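Local structure of fatty acid amide hydrolase (Candida albicans, 6KVR) at residues Q160-Y163 with I167-G170; E32-D37 with N214-L219; D304-W309 with E554-G559; T274-V279 with M329-V334; S356-R361 with E529-S534. The protein probably hydrolyses monocarboxylic acid amides, fatty acid amides among them, to the free carboxylate and ammonium, as a member of the amidase signature family. One frame throughout, in Å; residues are numbered along the deposited sequence.

Overall arrangement
Contacts 3, 4 and 5 are buried, whereas contacts 1 and 2 are partly buried and lie together. The loops of contact 4 pack against the two helices of contact 3, touching them through Glu307 with Trp331 and Glu554 with Arg332. Contacts 1 and 2 meet through His169, which lies against Tyr34 and Phe216. Chemistry follows place: the helices of contact 3, set on the central sheet, meet by apolar packing without hydrogen bonds, while the contact 4 loops, near the second subunit, rely on a sandwiched arginine. Contact 2 uses arginine-carbonyl bonds, contact 5 packs prolines on a tyrosine, and contact 1 centres on a threonine methyl, in a turn whose Gln160 lies beside the predicted catalytic lysine.

Contact 1 of 5, residues Q160-Y163 with I167-G170; sequences QMNY and ITHG
Thr168 carries most of the packing between 160-163 and 167-170, through its methyl group. CG2 rests 3.3 Å from Gln160 O and 3.7 Å from Met161 O, and it also touches the amide oxygen of Asn162, with OD1 to CG2 at 3.7 Å; the Asn162 and Thr168 side chains cross at about a right angle. The methyl is put there by the rotation about the first side-chain bond (chi1 -56°), which sets CG2 anti to the Thr168 N and leaves OG1 beside that N, anti to the carbonyl carbon. At the far end of the contact the backbones themselves draw close, Gln160 CA lying 4.0 Å from Gly170 CA. Gln160 CB is 3.7 Å from Gly170 CA, and Gly170 adopts a positive phi of 59°. The loop doing this follows strand 155-158, which ends with Lys158, predicted to belong to the charge relay of the amidase signature fold. The Gln160 side chain lies about 4 Å from that lysine's, so the chain folds back on itself directly beside the predicted catalytic centre. Polar interactions come mainly from outside the pair. Thr168 OG1 lies 3.5 Å from Tyr163 N, but its hydrogen bonds run to Arg200 NH2 and Lys166 O. The carboxylate of Glu159, next to the lysine in sequence, accepts from the backbone N of both His169 and Gly170, one bond to each oxygen, and thereby ties the returning loop to the start of the turn. The Tyr163 ring meets His183 and Phe125 edge-to-face.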
# COMPACT_ATOMS: atom_id res chain seq x y z
N GLN A 160 13.11 16.89 -10.72
CA GLN A 160 12.88 15.53 -11.21
C GLN A 160 11.42 15.24 -11.58
O GLN A 160 11.16 14.24 -12.27
CB GLN A 160 13.39 14.50 -10.18
CG GLN A 160 12.65 14.54 -8.84
CD GLN A 160 11.62 13.45 -8.73
OE1 GLN A 160 11.75 12.40 -9.38
NE2 GLN A 160 10.60 13.66 -7.89
N MSE A 161 10.47 16.07 -11.17
CA MSE A 161 9.08 15.86 -11.56
C MSE A 161 8.84 16.30 -13.00
O MSE A 161 9.26 17.39 -13.40
CB MSE A 161 8.12 16.62 -10.64
CG MSE A 161 8.18 16.18 -9.20
SE MSE A 161 6.97 17.21 -8.04
CE MSE A 161 7.97 18.86 -8.07
N ASN A 162 8.16 15.45 -13.77
CA ASN A 162 7.80 15.78 -15.14
C ASN A 162 7.18 17.17 -15.21
O ASN A 162 6.20 17.46 -14.51
CB ASN A 162 6.80 14.77 -15.72
CG ASN A 162 7.46 13.49 -16.19
OD1 ASN A 162 8.68 13.39 -16.24
ND2 ASN A 162 6.64 12.50 -16.56
N TYR A 163 7.74 18.02 -16.06
CA TYR A 163 7.13 19.29 -16.41
C TYR A 163 6.90 19.28 -17.91
O TYR A 163 7.84 19.01 -18.68
CB TYR A 163 8.01 20.48 -16.00
CG TYR A 163 7.27 21.81 -15.98
CD1 TYR A 163 6.98 22.47 -17.17
CD2 TYR A 163 6.85 22.38 -14.78
CE1 TYR A 163 6.31 23.68 -17.15
CE2 TYR A 163 6.17 23.59 -14.76
CZ TYR A 163 5.91 24.23 -15.95
OH TYR A 163 5.23 25.42 -15.96
N ILE A 167 12.85 19.79 -20.37
CA ILE A 167 13.80 18.76 -19.97
C ILE A 167 13.49 18.34 -18.55
O ILE A 167 13.29 19.18 -17.67
CB ILE A 167 15.24 19.27 -20.07
CG1 ILE A 167 15.66 19.49 -21.52
CG2 ILE A 167 16.19 18.29 -19.39
CD1 ILE A 167 16.93 20.38 -21.62
N THR A 168 13.45 17.02 -18.33
CA THR A 168 13.31 16.44 -17.01
C THR A 168 14.36 15.35 -16.88
O THR A 168 14.22 14.27 -17.46
CB THR A 168 11.90 15.90 -16.80
OG1 THR A 168 10.97 16.95 -17.04
CG2 THR A 168 11.72 15.37 -15.36
N HIS A 169 15.41 15.63 -16.13
CA HIS A 169 16.56 14.74 -16.10
C HIS A 169 16.81 14.11 -14.75
O HIS A 169 17.57 13.13 -14.68
CB HIS A 169 17.82 15.49 -16.57
CG HIS A 169 18.08 16.76 -15.82
ND1 HIS A 169 18.37 16.77 -14.47
CD2 HIS A 169 18.10 18.05 -16.22
CE1 HIS A 169 18.55 18.01 -14.07
NE2 HIS A 169 18.40 18.81 -15.12
N GLY A 170 16.21 14.62 -13.68
CA GLY A 170 16.37 14.00 -12.37
C GLY A 170 17.80 13.93 -11.87
O GLY A 170 18.13 13.03 -11.09

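Contact 2 of 5, residues E32-D37 with N214-L219; sequences EKYRQD and NNFTGL
Arg35 reaches from helix 20-40 to the backbone of Asn215 and Phe216, and its side chain runs along Phe216 O before its end donates. From CB the chain leaves with CG beside the Arg35 N (chi1 -66°) and then runs extended to NE. CG already lies 3.2 Å from Phe216 O, and CD follows at 3.3 Å from the same oxygen. NE donates to Phe216 O at 2.7 Å with an N-H...O angle of 149°, close to the guanidinium plane. At the tip NH2 donates over 2.8 Å to Asn215 O, which lies somewhat farther out of the guanidinium plane than Phe216 O does. Two successive carbonyls are thus gripped by one guanidinium edge. Asn214 OD1 accepts from two backbone N-H groups here: the bond from Phe216 N is an Asx turn, and that from Thr217 N makes a wider Asx motif, which probably helps orient the carbonyls that Arg35 binds. Beside the arginine, Tyr34 and Phe216 form a T-shaped pair, the edge of Phe216 toward the face of Tyr34, with centroids 5.2 Å apart and planes at 63°. Phe216 CD2 comes within 3.8 Å of Tyr34 CD1. Arginine and ring pair together join helix 20-40 to the loop between strands 199-201 and 221-222, with His169, from the loop after strand 155-158, as a third ring beside them.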
# COMPACT_ATOMS: atom_id res chain seq x y z
N GLU A 32 26.66 22.28 -20.99
CA GLU A 32 27.03 23.70 -21.08
C GLU A 32 25.90 24.56 -21.64
O GLU A 32 25.62 25.64 -21.11
CB GLU A 32 28.31 23.84 -21.91
CG GLU A 32 29.50 23.09 -21.32
CD GLU A 32 30.71 23.04 -22.26
OE1 GLU A 32 31.84 22.83 -21.77
OE2 GLU A 32 30.51 23.18 -23.49
N LYS A 33 25.23 24.09 -22.70
CA LYS A 33 24.04 24.78 -23.18
C LYS A 33 23.00 24.92 -22.07
O LYS A 33 22.39 25.99 -21.91
CB LYS A 33 23.48 24.02 -24.39
CG LYS A 33 22.12 24.48 -24.89
CD LYS A 33 22.18 25.82 -25.60
CE LYS A 33 20.88 26.04 -26.38
NZ LYS A 33 19.78 25.13 -25.91
N TYR A 34 22.79 23.85 -21.29
CA TYR A 34 21.82 23.91 -20.19
C TYR A 34 22.23 24.96 -19.16
O TYR A 34 21.38 25.67 -18.60
CB TYR A 34 21.70 22.53 -19.53
CG TYR A 34 20.59 22.36 -18.50
CD1 TYR A 34 20.80 22.70 -17.16
CD2 TYR A 34 19.38 21.79 -18.84
CE1 TYR A 34 19.81 22.50 -16.21
CE2 TYR A 34 18.37 21.60 -17.90
CZ TYR A 34 18.59 21.94 -16.58
OH TYR A 34 17.59 21.74 -15.64
N ARG A 35 23.53 25.06 -18.87
CA ARG A 35 24.01 26.06 -17.92
C ARG A 35 23.83 27.47 -18.48
O ARG A 35 23.40 28.38 -17.76
CB ARG A 35 25.47 25.82 -17.59
CG ARG A 35 25.74 24.54 -16.84
CD ARG A 35 27.23 24.34 -16.67
NE ARG A 35 27.57 23.03 -16.12
CZ ARG A 35 28.70 22.40 -16.39
NH1 ARG A 35 29.59 22.90 -17.23
NH2 ARG A 35 28.95 21.23 -15.80
N GLN A 36 24.13 27.64 -19.77
CA GLN A 36 23.98 28.96 -20.39
C GLN A 36 22.52 29.37 -20.42
O GLN A 36 22.19 30.55 -20.21
CB GLN A 36 24.58 28.96 -21.79
CG GLN A 36 24.72 30.35 -22.41
CD GLN A 36 25.39 31.34 -21.48
OE1 GLN A 36 26.52 31.11 -21.03
NE2 GLN A 36 24.70 32.43 -21.16
N ASP A 37 21.61 28.41 -20.66
CA ASP A 37 20.19 28.73 -20.69
C ASP A 37 19.72 29.22 -19.32
O ASP A 37 18.85 30.10 -19.25
CB ASP A 37 19.38 27.51 -21.13
CG ASP A 37 19.46 27.26 -22.64
OD1 ASP A 37 19.75 28.22 -23.40
OD2 ASP A 37 19.24 26.10 -23.06
N ASN A 214 25.85 18.01 -8.15
CA ASN A 214 25.47 17.44 -9.44
C ASN A 214 26.34 18.07 -10.53
O ASN A 214 26.98 19.10 -10.32
CB ASN A 214 23.98 17.68 -9.73
CG ASN A 214 23.68 19.15 -9.97
OD1 ASN A 214 23.85 19.66 -11.08
ND2 ASN A 214 23.21 19.84 -8.93
N ASN A 215 26.33 17.44 -11.70
CA ASN A 215 27.17 17.86 -12.81
C ASN A 215 26.55 18.96 -13.66
O ASN A 215 27.16 19.36 -14.66
CB ASN A 215 27.52 16.67 -13.70
CG ASN A 215 28.66 15.85 -13.14
OD1 ASN A 215 29.67 16.40 -12.71
ND2 ASN A 215 28.50 14.53 -13.11
N PHE A 216 25.35 19.45 -13.33
CA PHE A 216 24.77 20.54 -14.11
C PHE A 216 25.14 21.89 -13.51
O PHE A 216 25.74 22.73 -14.19
CB PHE A 216 23.24 20.42 -14.17
CG PHE A 216 22.71 19.22 -14.91
CD1 PHE A 216 22.64 17.97 -14.29
CD2 PHE A 216 22.19 19.35 -16.19
CE1 PHE A 216 22.11 16.87 -14.96
CE2 PHE A 216 21.65 18.25 -16.85
CZ PHE A 216 21.61 17.01 -16.24
N THR A 217 24.80 22.11 -12.24
CA THR A 217 24.95 23.40 -11.58
C THR A 217 25.86 23.38 -10.36
O THR A 217 26.00 24.43 -9.72
CB THR A 217 23.57 23.92 -11.13
OG1 THR A 217 22.97 22.95 -10.24
CG2 THR A 217 22.66 24.13 -12.34
N GLY A 218 26.42 22.23 -9.98
CA GLY A 218 27.34 22.20 -8.84
C GLY A 218 26.61 22.07 -7.51
O GLY A 218 25.74 21.20 -7.35
N LEU A 219 26.96 22.93 -6.55
CA LEU A 219 26.43 22.84 -5.19
C LEU A 219 25.41 23.93 -4.91
O LEU A 219 25.53 25.06 -5.40
CB LEU A 219 27.56 22.96 -4.15
CG LEU A 219 28.75 22.02 -4.26
CD1 LEU A 219 29.94 22.54 -3.44
CD2 LEU A 219 28.33 20.60 -3.84

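Contact 3 of 5, residues D304-W309 with E554-G559; sequences DDLELW and EVLAAG
Leu556 points one methyl at the backbone of the Leu306-Glu307 turn, and this single group makes the contact. CD1 lies 3.9 Å from Glu307 CA and 4.0 Å from Leu306 CB, so it rests on the backbone of helix 303-317 where Leu306 joins Glu307. The methyl arrives there because CG of Leu556 stands beside its own backbone N (chi1 -69°) and CD1 continues outward from it toward the opposite helix. Leu306 also starts toward Leu556, but it is CB, the root of the side chain, that meets the methyl. Glu307 behaves differently again: its CB is 4.3 Å from Leu556 CD1, while the chain beyond bends away and carries the carboxylate to Trp331 NE1, which hydrogen-bonds to OE2. The aliphatic base of the glutamate therefore serves the packing and its polar end serves another loop. The contact holds no cross-helix hydrogen bond, and only 124 Å² is buried, both sides summed. A salt bridge from Asp304 to Lys560 adds a second link between the helices. Underneath, both stand on the central mixed sheet: Leu306 touches Pro298 and Ala300 of strand 295-300, Val555 packs on Phe462 of strand 462-466, and Leu306, Val555 and Leu556 all share Leu495 of strand 494-499.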
# COMPACT_ATOMS: atom_id res chain seq x y z
N ASP A 304 0.35 26.19 8.71
CA ASP A 304 -0.89 26.44 7.98
C ASP A 304 -0.74 26.13 6.50
O ASP A 304 -1.63 25.55 5.87
CB ASP A 304 -1.33 27.91 8.10
CG ASP A 304 -1.46 28.39 9.52
OD1 ASP A 304 -1.60 27.56 10.44
OD2 ASP A 304 -1.42 29.63 9.70
N ASP A 305 0.39 26.53 5.92
CA ASP A 305 0.62 26.34 4.50
C ASP A 305 0.76 24.86 4.15
O ASP A 305 0.11 24.38 3.22
CB ASP A 305 1.85 27.16 4.10
CG ASP A 305 1.52 28.64 4.00
OD1 ASP A 305 2.36 29.42 3.51
OD2 ASP A 305 0.37 29.02 4.38
N LEU A 306 1.56 24.11 4.93
CA LEU A 306 1.56 22.65 4.79
C LEU A 306 0.14 22.10 4.84
O LEU A 306 -0.24 21.26 4.03
CB LEU A 306 2.41 22.01 5.89
CG LEU A 306 3.86 22.48 6.06
CD1 LEU A 306 4.60 21.52 6.98
CD2 LEU A 306 4.55 22.57 4.71
N GLU A 307 -0.67 22.58 5.79
CA GLU A 307 -2.03 22.07 5.93
C GLU A 307 -2.90 22.44 4.73
O GLU A 307 -3.65 21.61 4.22
CB GLU A 307 -2.65 22.58 7.24
CG GLU A 307 -3.71 21.69 7.86
CD GLU A 307 -5.11 21.98 7.31
OE1 GLU A 307 -5.40 23.17 7.06
OE2 GLU A 307 -5.93 21.03 7.19
N LEU A 308 -2.79 23.69 4.27
CA LEU A 308 -3.53 24.12 3.09
C LEU A 308 -3.25 23.22 1.90
O LEU A 308 -4.16 22.84 1.16
CB LEU A 308 -3.16 25.57 2.75
CG LEU A 308 -3.67 26.07 1.39
CD1 LEU A 308 -5.18 26.18 1.39
CD2 LEU A 308 -3.04 27.39 0.94
N TRP A 309 -1.97 22.88 1.70
CA TRP A 309 -1.54 22.14 0.53
C TRP A 309 -2.09 20.71 0.56
O TRP A 309 -2.69 20.25 -0.41
CB TRP A 309 -0.01 22.16 0.46
CG TRP A 309 0.59 21.72 -0.82
CD1 TRP A 309 0.99 22.52 -1.85
CD2 TRP A 309 0.89 20.38 -1.21
NE1 TRP A 309 1.51 21.76 -2.86
CE2 TRP A 309 1.46 20.44 -2.50
CE3 TRP A 309 0.71 19.13 -0.60
CZ2 TRP A 309 1.87 19.30 -3.19
CZ3 TRP A 309 1.13 18.00 -1.29
CH2 TRP A 309 1.71 18.09 -2.57
N GLU A 554 -3.31 14.83 12.33
CA GLU A 554 -2.94 15.10 13.71
C GLU A 554 -1.51 15.61 13.84
O GLU A 554 -1.22 16.45 14.70
CB GLU A 554 -3.12 13.84 14.56
CG GLU A 554 -4.56 13.53 14.95
CD GLU A 554 -5.31 12.80 13.85
OE1 GLU A 554 -6.51 12.46 14.04
OE2 GLU A 554 -4.70 12.55 12.77
N VAL A 555 -0.60 15.12 12.99
CA VAL A 555 0.78 15.57 13.04
C VAL A 555 0.84 17.07 12.81
O VAL A 555 1.46 17.81 13.59
CB VAL A 555 1.66 14.82 12.02
CG1 VAL A 555 3.02 15.50 11.92
CG2 VAL A 555 1.81 13.33 12.40
N LEU A 556 0.19 17.55 11.75
CA LEU A 556 0.22 18.97 11.43
C LEU A 556 -0.52 19.79 12.48
O LEU A 556 -0.09 20.91 12.82
CB LEU A 556 -0.39 19.22 10.05
CG LEU A 556 0.46 18.68 8.89
CD1 LEU A 556 0.00 19.19 7.51
CD2 LEU A 556 1.92 19.01 9.13
N ALA A 557 -1.63 19.27 13.01
CA ALA A 557 -2.38 20.00 14.02
C ALA A 557 -1.54 20.22 15.26
O ALA A 557 -1.49 21.33 15.81
CB ALA A 557 -3.68 19.25 14.36
N ALA A 558 -0.87 19.16 15.73
CA ALA A 558 0.01 19.29 16.88
C ALA A 558 1.26 20.10 16.53
O ALA A 558 1.75 20.87 17.36
CB ALA A 558 0.41 17.92 17.40
N GLY A 559 1.78 19.93 15.32
CA GLY A 559 2.87 20.79 14.89
C GLY A 559 2.50 22.26 15.01
O GLY A 559 3.32 23.09 15.41

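Contact 4 of 5, residues T274-V279 with M329-V334; sequences TKRISV and MPWRDV
The guanidinium of Arg276 is sandwiched between Met329, present as selenomethionine, and Trp331. The selenium lies over the centre of one face, with SE to CZ at 4.0 Å; on the opposite face Trp331 CE3 sits toward the rim, 4.0 Å from Arg276 NH2. A bend in the arginine chain at chi3 (80°) swings the flat group into this slot, and the Arg276 and Met329 side chains cross at about a right angle. At the edge of the guanidinium lie Pro330 O, 3.3 Å from Arg276 NH2, and a water. NH2 also makes a long, weak hydrogen bond to Met329 O (3.4 Å), and the water, which accepts from Arg276 NE at 2.8 Å, donates to Met329 O at 2.8 Å, so this carbonyl is reached both directly and through solvent. The two loops belong to the amidase signature fold, one following strand 268-271 and the other following helix 303-317, and they meet at the start of helix 552-565. That helix provides the second shell: Asp552 takes a salt bridge from Arg276 NH1 and Glu553 one from NH2. Glu553 also pairs with Arg332 NH2, and Arg332 NH1 with Glu554; the two arginines share this acidic cluster, which probably offsets their like charge. Trp331 is in turn positioned by its NE1, which hydrogen-bonds to Glu307 OE2, and by packing on Met310 and Leu556. On the side of the second subunit, Lys275 and Met329 pack on the same residues of that subunit.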
# COMPACT_ATOMS: atom_id res chain seq x y z
N THR A 274 2.94 7.10 3.01
CA THR A 274 2.94 6.76 1.59
C THR A 274 1.53 6.65 1.05
O THR A 274 0.57 6.34 1.77
CB THR A 274 3.68 5.44 1.33
OG1 THR A 274 3.10 4.40 2.14
CG2 THR A 274 5.18 5.56 1.64
N LYS A 275 1.40 6.93 -0.25
CA LYS A 275 0.22 6.70 -1.07
C LYS A 275 -0.90 7.70 -0.81
O LYS A 275 -2.04 7.44 -1.17
CB LYS A 275 -0.30 5.26 -0.92
CG LYS A 275 0.80 4.21 -1.18
CD LYS A 275 0.76 3.09 -0.15
CE LYS A 275 0.07 1.81 -0.71
NZ LYS A 275 -0.43 0.85 0.35
N ARG A 276 -0.61 8.85 -0.23
CA ARG A 276 -1.58 9.93 -0.19
C ARG A 276 -1.33 10.96 -1.30
O ARG A 276 -2.27 11.39 -1.97
CB ARG A 276 -1.54 10.61 1.18
CG ARG A 276 -1.79 9.67 2.35
CD ARG A 276 -2.18 10.42 3.64
NE ARG A 276 -3.58 10.82 3.66
CZ ARG A 276 -4.24 11.23 4.75
NH1 ARG A 276 -3.66 11.26 5.94
NH2 ARG A 276 -5.50 11.65 4.62
N ILE A 277 -0.07 11.32 -1.53
CA ILE A 277 0.34 12.25 -2.56
C ILE A 277 1.00 11.44 -3.67
O ILE A 277 1.82 10.56 -3.39
CB ILE A 277 1.27 13.34 -1.99
CG1 ILE A 277 0.46 14.35 -1.16
CG2 ILE A 277 1.94 14.13 -3.07
CD1 ILE A 277 0.03 13.87 0.17
N SER A 278 0.64 11.71 -4.93
CA SER A 278 1.20 10.95 -6.04
C SER A 278 2.67 11.27 -6.31
O SER A 278 3.09 12.44 -6.28
CB SER A 278 0.40 11.22 -7.32
OG SER A 278 0.94 10.47 -8.39
N VAL A 279 3.45 10.23 -6.61
CA VAL A 279 4.80 10.38 -7.15
C VAL A 279 4.86 9.98 -8.62
O VAL A 279 5.95 9.93 -9.19
CB VAL A 279 5.85 9.59 -6.34
CG1 VAL A 279 5.92 10.09 -4.90
CG2 VAL A 279 5.56 8.10 -6.38
N MSE A 329 -8.44 8.43 0.65
CA MSE A 329 -8.73 8.62 2.06
C MSE A 329 -8.72 10.12 2.33
O MSE A 329 -7.70 10.80 2.16
CB MSE A 329 -7.76 7.80 2.91
CG MSE A 329 -6.41 8.35 3.28
SE MSE A 329 -5.99 7.67 5.08
CE MSE A 329 -6.25 5.74 4.78
N PRO A 330 -9.89 10.63 2.69
CA PRO A 330 -10.08 12.08 2.81
C PRO A 330 -9.11 12.68 3.81
O PRO A 330 -8.74 12.06 4.81
CB PRO A 330 -11.52 12.21 3.31
CG PRO A 330 -12.20 10.91 2.88
CD PRO A 330 -11.13 9.86 2.95
N TRP A 331 -8.70 13.92 3.54
CA TRP A 331 -7.96 14.71 4.51
C TRP A 331 -8.95 15.20 5.56
O TRP A 331 -9.79 16.06 5.27
CB TRP A 331 -7.24 15.87 3.81
CG TRP A 331 -6.42 16.72 4.74
CD1 TRP A 331 -6.80 17.91 5.30
CD2 TRP A 331 -5.10 16.43 5.24
NE1 TRP A 331 -5.79 18.38 6.10
CE2 TRP A 331 -4.74 17.50 6.09
CE3 TRP A 331 -4.20 15.38 5.06
CZ2 TRP A 331 -3.51 17.54 6.75
CZ3 TRP A 331 -2.97 15.42 5.72
CH2 TRP A 331 -2.64 16.50 6.55
N ARG A 332 -8.87 14.64 6.77
CA ARG A 332 -9.85 14.91 7.81
C ARG A 332 -9.65 16.29 8.44
O ARG A 332 -8.55 16.84 8.47
CB ARG A 332 -9.77 13.84 8.90
CG ARG A 332 -10.43 12.52 8.50
CD ARG A 332 -10.06 11.41 9.47
NE ARG A 332 -8.62 11.18 9.52
CZ ARG A 332 -7.85 11.54 10.53
NH1 ARG A 332 -8.33 12.22 11.56
NH2 ARG A 332 -6.56 11.21 10.51
N ASP A 333 -10.75 16.84 8.95
CA ASP A 333 -10.74 18.12 9.65
C ASP A 333 -10.48 17.86 11.13
O ASP A 333 -11.26 17.16 11.78
CB ASP A 333 -12.06 18.84 9.43
CG ASP A 333 -11.87 20.32 9.21
OD1 ASP A 333 -11.19 20.98 10.03
OD2 ASP A 333 -12.37 20.82 8.18
N VAL A 334 -9.38 18.39 11.64
CA VAL A 334 -8.89 18.08 12.97
C VAL A 334 -8.60 19.39 13.70
O VAL A 334 -8.03 20.31 13.11
CB VAL A 334 -7.63 17.19 12.90
CG1 VAL A 334 -6.80 17.30 14.17
CG2 VAL A 334 -8.01 15.74 12.61
O HOH W 1 -5.07 10.66 1.33

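Contact 5 of 5, residues S356-R361 with E529-S534; sequences SPPIRR and ENYDPS
Tyr531 lays its ring against the N-terminus of helix 357-372, where Ser356 holds the N-cap position and Pro357 and Pro358 open the first turn. The prolines have no N-H to offer, which suits a first turn, where backbone N atoms lack the preceding carbonyls to bond. The serine hydroxyl makes no capping bond here; it bonds to Asn470 OD1 instead. The tight part of the contact is the face and the hydroxyl end of the tyrosine. Ser356 CB makes a CH-pi contact over the face, 4.2 Å from the centroid of the Tyr531 ring. Pro357 CD makes another, at 4.1 Å from the same centroid, and also touches Tyr531 CE2 at 3.8 Å. At the hydroxyl, Pro358 comes in from the direction opposite to the tyrosine, and its CD reaches Tyr531 OH at 3.4 Å. The chi1 of Tyr531, near -179°, sends the ring away from its own backbone N and toward the helix start. Its hydroxyl is hydrogen-bonded by Asp508 O and Gln503 NE2, and Trp510 meets the ring edge-to-face, so this residue is held at its end as well as by its face. The other side of the contact is looser. Asp532 and Ser534 touch nothing of 356-361, and Ser534 is exposed to solvent. Here the chain is shaped by itself, through an Asx turn: Asp532 OD1 accepts from Ser534 N at 2.9 Å and from Ser534 OG at 2.9 Å, both donors reaching it from the same face of the carboxylate plane.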
# COMPACT_ATOMS: atom_id res chain seq x y z
N SER A 356 25.20 16.39 17.89
CA SER A 356 26.14 17.45 18.22
C SER A 356 25.50 18.46 19.18
O SER A 356 24.28 18.46 19.35
CB SER A 356 26.62 18.12 16.94
OG SER A 356 25.66 19.06 16.48
N PRO A 357 26.30 19.33 19.79
CA PRO A 357 25.80 20.20 20.87
C PRO A 357 24.59 21.04 20.49
O PRO A 357 23.65 21.14 21.30
CB PRO A 357 27.01 21.07 21.21
CG PRO A 357 28.16 20.12 21.02
CD PRO A 357 27.79 19.30 19.79
N PRO A 358 24.55 21.68 19.31
CA PRO A 358 23.34 22.48 19.01
C PRO A 358 22.06 21.66 18.97
O PRO A 358 21.03 22.13 19.45
CB PRO A 358 23.66 23.12 17.65
CG PRO A 358 24.72 22.27 17.06
CD PRO A 358 25.54 21.79 18.22
N ILE A 359 22.11 20.43 18.44
CA ILE A 359 20.91 19.59 18.40
C ILE A 359 20.52 19.16 19.81
O ILE A 359 19.33 19.17 20.17
CB ILE A 359 21.12 18.36 17.49
CG1 ILE A 359 21.70 18.75 16.12
CG2 ILE A 359 19.81 17.63 17.29
CD1 ILE A 359 20.83 19.72 15.34
N ARG A 360 21.50 18.75 20.61
CA ARG A 360 21.20 18.37 21.99
C ARG A 360 20.54 19.53 22.73
O ARG A 360 19.52 19.35 23.40
CB ARG A 360 22.47 17.92 22.70
CG ARG A 360 22.24 17.50 24.16
CD ARG A 360 23.51 16.93 24.78
NE ARG A 360 24.61 17.88 24.68
CZ ARG A 360 25.88 17.57 24.87
NH1 ARG A 360 26.24 16.33 25.17
NH2 ARG A 360 26.81 18.51 24.76
N ARG A 361 21.10 20.74 22.60
CA ARG A 361 20.56 21.89 23.32
C ARG A 361 19.14 22.21 22.87
O ARG A 361 18.24 22.36 23.70
CB ARG A 361 21.47 23.11 23.15
CG ARG A 361 20.93 24.37 23.81
CD ARG A 361 21.94 25.53 23.85
NE ARG A 361 22.37 25.94 22.52
CZ ARG A 361 21.75 26.83 21.77
NH1 ARG A 361 20.66 27.45 22.19
NH2 ARG A 361 22.23 27.11 20.55
N GLU A 529 33.43 13.78 14.46
CA GLU A 529 34.69 14.53 14.40
C GLU A 529 34.63 15.67 13.40
O GLU A 529 35.53 16.51 13.39
CB GLU A 529 35.85 13.57 14.11
CG GLU A 529 36.31 12.82 15.38
CD GLU A 529 37.47 11.84 15.17
OE1 GLU A 529 37.84 11.52 14.00
OE2 GLU A 529 38.00 11.36 16.20
N ASN A 530 33.57 15.77 12.59
CA ASN A 530 33.38 16.93 11.73
C ASN A 530 32.79 18.13 12.46
O ASN A 530 32.82 19.23 11.91
CB ASN A 530 32.46 16.57 10.56
CG ASN A 530 33.18 15.84 9.47
OD1 ASN A 530 34.40 15.87 9.41
ND2 ASN A 530 32.44 15.15 8.62
N TYR A 531 32.23 17.95 13.65
CA TYR A 531 31.60 19.10 14.29
C TYR A 531 32.67 20.06 14.81
O TYR A 531 33.59 19.65 15.52
CB TYR A 531 30.66 18.69 15.43
CG TYR A 531 30.03 19.94 16.02
CD1 TYR A 531 29.04 20.63 15.33
CD2 TYR A 531 30.50 20.49 17.22
CE1 TYR A 531 28.50 21.81 15.83
CE2 TYR A 531 29.96 21.67 17.73
CZ TYR A 531 28.97 22.32 17.03
OH TYR A 531 28.41 23.47 17.51
N ASP A 532 32.54 21.32 14.46
CA ASP A 532 33.43 22.41 14.86
C ASP A 532 32.57 23.63 15.12
O ASP A 532 31.94 24.13 14.19
CB ASP A 532 34.46 22.69 13.77
CG ASP A 532 35.43 23.84 14.12
OD1 ASP A 532 35.09 24.75 14.92
OD2 ASP A 532 36.53 23.86 13.53
N PRO A 533 32.51 24.13 16.37
CA PRO A 533 31.64 25.28 16.68
C PRO A 533 31.84 26.48 15.76
O PRO A 533 30.85 27.14 15.40
CB PRO A 533 32.02 25.63 18.13
CG PRO A 533 32.72 24.45 18.66
CD PRO A 533 33.36 23.74 17.51
N SER A 534 33.07 26.80 15.37
CA SER A 534 33.32 28.01 14.60
C SER A 534 32.95 27.86 13.13
O SER A 534 32.93 28.87 12.41
CB SER A 534 34.79 28.44 14.73
OG SER A 534 35.68 27.50 14.14